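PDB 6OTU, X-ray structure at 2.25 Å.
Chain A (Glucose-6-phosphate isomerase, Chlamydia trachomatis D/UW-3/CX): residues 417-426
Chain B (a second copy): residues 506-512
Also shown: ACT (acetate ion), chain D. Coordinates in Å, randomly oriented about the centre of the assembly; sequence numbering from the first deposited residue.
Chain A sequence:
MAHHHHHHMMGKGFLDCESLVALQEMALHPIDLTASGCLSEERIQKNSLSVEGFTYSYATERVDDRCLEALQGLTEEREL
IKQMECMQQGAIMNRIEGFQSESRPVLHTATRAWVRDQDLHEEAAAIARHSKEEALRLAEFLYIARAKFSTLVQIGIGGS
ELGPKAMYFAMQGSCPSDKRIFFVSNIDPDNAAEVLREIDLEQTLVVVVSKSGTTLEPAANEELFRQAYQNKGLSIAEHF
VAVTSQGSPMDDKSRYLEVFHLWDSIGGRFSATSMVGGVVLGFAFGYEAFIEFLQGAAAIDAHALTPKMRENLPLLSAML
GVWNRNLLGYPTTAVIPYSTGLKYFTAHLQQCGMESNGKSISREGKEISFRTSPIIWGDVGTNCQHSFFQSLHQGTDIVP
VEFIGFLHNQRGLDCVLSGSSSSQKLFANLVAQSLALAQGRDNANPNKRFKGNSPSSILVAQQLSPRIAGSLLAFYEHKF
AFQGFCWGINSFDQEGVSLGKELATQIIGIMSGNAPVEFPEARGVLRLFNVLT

Chain A, residues 417-426: LSGSSSSQKL
Chain B, residues 506-512: QIIGIMS

No hydrogen bond joins the two stretches; the 360 Å² they bury is held by van der Waals packing. Chain A makes a type I' turn from Leu A417 to Ser A420; its closing bond, Ser A420 N to Leu A417 O, is weak (3.3 Å), and Leu A417 N to Ser A420 O (2.9 Å) is the firmer of the pair. The chain then enters a helix at Ser A422. Chain B supplies a helical segment, from Gln B506 to about Met B511, whose N-to-C direction makes 125° with that of the chain A helix, the axes 10.6 Å apart at closest. CA atoms pair Gly A419 with Ser B512 (4.7 Å), Ser A420 with Met B511 (6.4 Å) and Lys A425 with Ile B508 (6.9 Å).

Met B511 covers most. Its CB points toward chain A, and chi1 -81° (m), chi2 168° (t) and chi3 26° bring Met B511 CE 3.1 Å from Ser A420 CB and 3.3 Å from Gln A424 CB, tight for carbon pairs.

Ile B508 (m, t) places CG1 3.9 Å from Lys A425 CE and CG2 4.2 Å from Ser A418 CB. Lys A425 (m, t, t, p) thus offers methylenes to the isoleucine while its NZ turns into its own chain, donating to Leu A417 O (2.8 Å) and Ser A420 OG (2.9 Å), which ties turn to helix.

Gly A419, at phi/psi 89/2, has no CB; an ideal one would lie 3.3 Å from Ser B512 CA and jam against the preceding carbonyl.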

# COMPACT_ATOMS: atom_id res chain seq x y z
N LEU A 417 7.68 -29.79 -6.21
CA LEU A 417 6.44 -30.39 -5.72
C LEU A 417 5.49 -30.55 -6.89
O LEU A 417 5.18 -29.57 -7.57
CB LEU A 417 5.80 -29.53 -4.62
CG LEU A 417 6.61 -29.22 -3.37
CD1 LEU A 417 5.83 -28.23 -2.50
CD2 LEU A 417 6.93 -30.49 -2.60
N SER A 418 5.04 -31.79 -7.11
CA SER A 418 4.14 -32.14 -8.22
C SER A 418 4.71 -31.73 -9.58
O SER A 418 3.97 -31.31 -10.48
CB SER A 418 2.75 -31.57 -8.01
OG SER A 418 2.33 -31.74 -6.67
N GLY A 419 6.02 -31.88 -9.75
CA GLY A 419 6.65 -31.64 -11.04
C GLY A 419 7.12 -30.22 -11.30
O GLY A 419 7.63 -29.95 -12.40
N SER A 420 6.97 -29.29 -10.35
CA SER A 420 7.46 -27.94 -10.61
C SER A 420 8.01 -27.31 -9.34
O SER A 420 7.64 -27.67 -8.22
CB SER A 420 6.36 -27.05 -11.21
OG SER A 420 5.33 -26.80 -10.26
N SER A 421 8.93 -26.36 -9.54
CA SER A 421 9.44 -25.56 -8.45
C SER A 421 8.46 -24.45 -8.11
O SER A 421 7.59 -24.08 -8.91
CB SER A 421 10.79 -24.97 -8.81
OG SER A 421 10.62 -23.81 -9.61
N SER A 422 8.62 -23.89 -6.91
CA SER A 422 7.77 -22.78 -6.47
C SER A 422 8.06 -21.50 -7.25
O SER A 422 7.14 -20.71 -7.49
CB SER A 422 7.95 -22.57 -4.97
OG SER A 422 7.20 -23.52 -4.22
N SER A 423 9.31 -21.26 -7.65
CA SER A 423 9.56 -20.16 -8.58
C SER A 423 8.67 -20.29 -9.82
O SER A 423 8.08 -19.29 -10.27
CB SER A 423 11.04 -20.12 -8.98
OG SER A 423 11.85 -19.66 -7.91
N GLN A 424 8.54 -21.50 -10.36
CA GLN A 424 7.67 -21.72 -11.52
C GLN A 424 6.20 -21.50 -11.16
O GLN A 424 5.48 -20.81 -11.88
CB GLN A 424 7.88 -23.12 -12.09
CG GLN A 424 9.31 -23.36 -12.56
CD GLN A 424 9.59 -24.82 -12.93
OE1 GLN A 424 9.18 -25.76 -12.24
NE2 GLN A 424 10.30 -25.01 -14.04
N LYS A 425 5.74 -22.06 -10.05
CA LYS A 425 4.37 -21.82 -9.62
C LYS A 425 4.09 -20.32 -9.46
O LYS A 425 3.03 -19.83 -9.86
CB LYS A 425 4.08 -22.57 -8.33
CG LYS A 425 4.16 -24.09 -8.44
CD LYS A 425 3.87 -24.74 -7.09
CE LYS A 425 3.84 -26.25 -7.19
NZ LYS A 425 5.21 -26.80 -7.33
N LEU A 426 5.05 -19.58 -8.90
CA LEU A 426 4.93 -18.13 -8.77
C LEU A 426 4.69 -17.45 -10.12
O LEU A 426 3.75 -16.66 -10.28
CB LEU A 426 6.17 -17.57 -8.10
CG LEU A 426 6.18 -16.07 -7.88
CD1 LEU A 426 5.12 -15.71 -6.85
CD2 LEU A 426 7.58 -15.60 -7.45
N GLN B 506 -4.80 -25.60 -11.56
CA GLN B 506 -4.72 -25.97 -12.97
C GLN B 506 -3.33 -25.70 -13.55
O GLN B 506 -2.83 -26.50 -14.35
CB GLN B 506 -5.81 -25.26 -13.76
CG GLN B 506 -7.21 -25.59 -13.24
CD GLN B 506 -8.33 -24.87 -13.97
OE1 GLN B 506 -8.11 -23.84 -14.61
NE2 GLN B 506 -9.54 -25.40 -13.86
N ILE B 507 -2.70 -24.59 -13.16
CA ILE B 507 -1.35 -24.33 -13.68
C ILE B 507 -0.36 -25.35 -13.12
O ILE B 507 0.64 -25.67 -13.78
CB ILE B 507 -0.92 -22.89 -13.39
CG1 ILE B 507 -0.93 -22.58 -11.89
CG2 ILE B 507 -1.79 -21.92 -14.15
CD1 ILE B 507 0.42 -22.81 -11.20
N ILE B 508 -0.62 -25.87 -11.91
CA ILE B 508 0.16 -26.98 -11.38
C ILE B 508 0.02 -28.20 -12.29
O ILE B 508 1.01 -28.81 -12.71
CB ILE B 508 -0.26 -27.30 -9.94
CG1 ILE B 508 0.39 -26.32 -8.96
CG2 ILE B 508 0.06 -28.74 -9.59
CD1 ILE B 508 -0.26 -26.28 -7.62
N GLY B 509 -1.22 -28.58 -12.60
CA GLY B 509 -1.44 -29.70 -13.50
C GLY B 509 -0.85 -29.48 -14.88
O GLY B 509 -0.36 -30.42 -15.51
N ILE B 510 -0.89 -28.23 -15.36
CA ILE B 510 -0.35 -27.92 -16.69
C ILE B 510 1.16 -28.10 -16.72
O ILE B 510 1.74 -28.41 -17.77
CB ILE B 510 -0.76 -26.50 -17.12
N MET B 511 1.83 -27.93 -15.58
CA MET B 511 3.28 -28.05 -15.48
C MET B 511 3.73 -29.41 -14.95
O MET B 511 4.94 -29.63 -14.80
CB MET B 511 3.84 -26.91 -14.61
CG MET B 511 4.00 -25.59 -15.37
SD MET B 511 4.33 -24.10 -14.39
CE MET B 511 5.12 -24.72 -12.91
N SER B 512 2.80 -30.32 -14.68
CA SER B 512 3.12 -31.65 -14.18
C SER B 512 3.00 -32.70 -15.28
O SER B 512 3.59 -32.56 -16.36
CB SER B 512 2.21 -32.02 -13.01
OG SER B 512 0.96 -32.52 -13.47
C ACT D . 1.83 -29.98 -3.26
O ACT D . 2.17 -30.61 -4.31
OXT ACT D . 1.22 -28.88 -3.18
CH3 ACT D . 2.20 -30.64 -1.88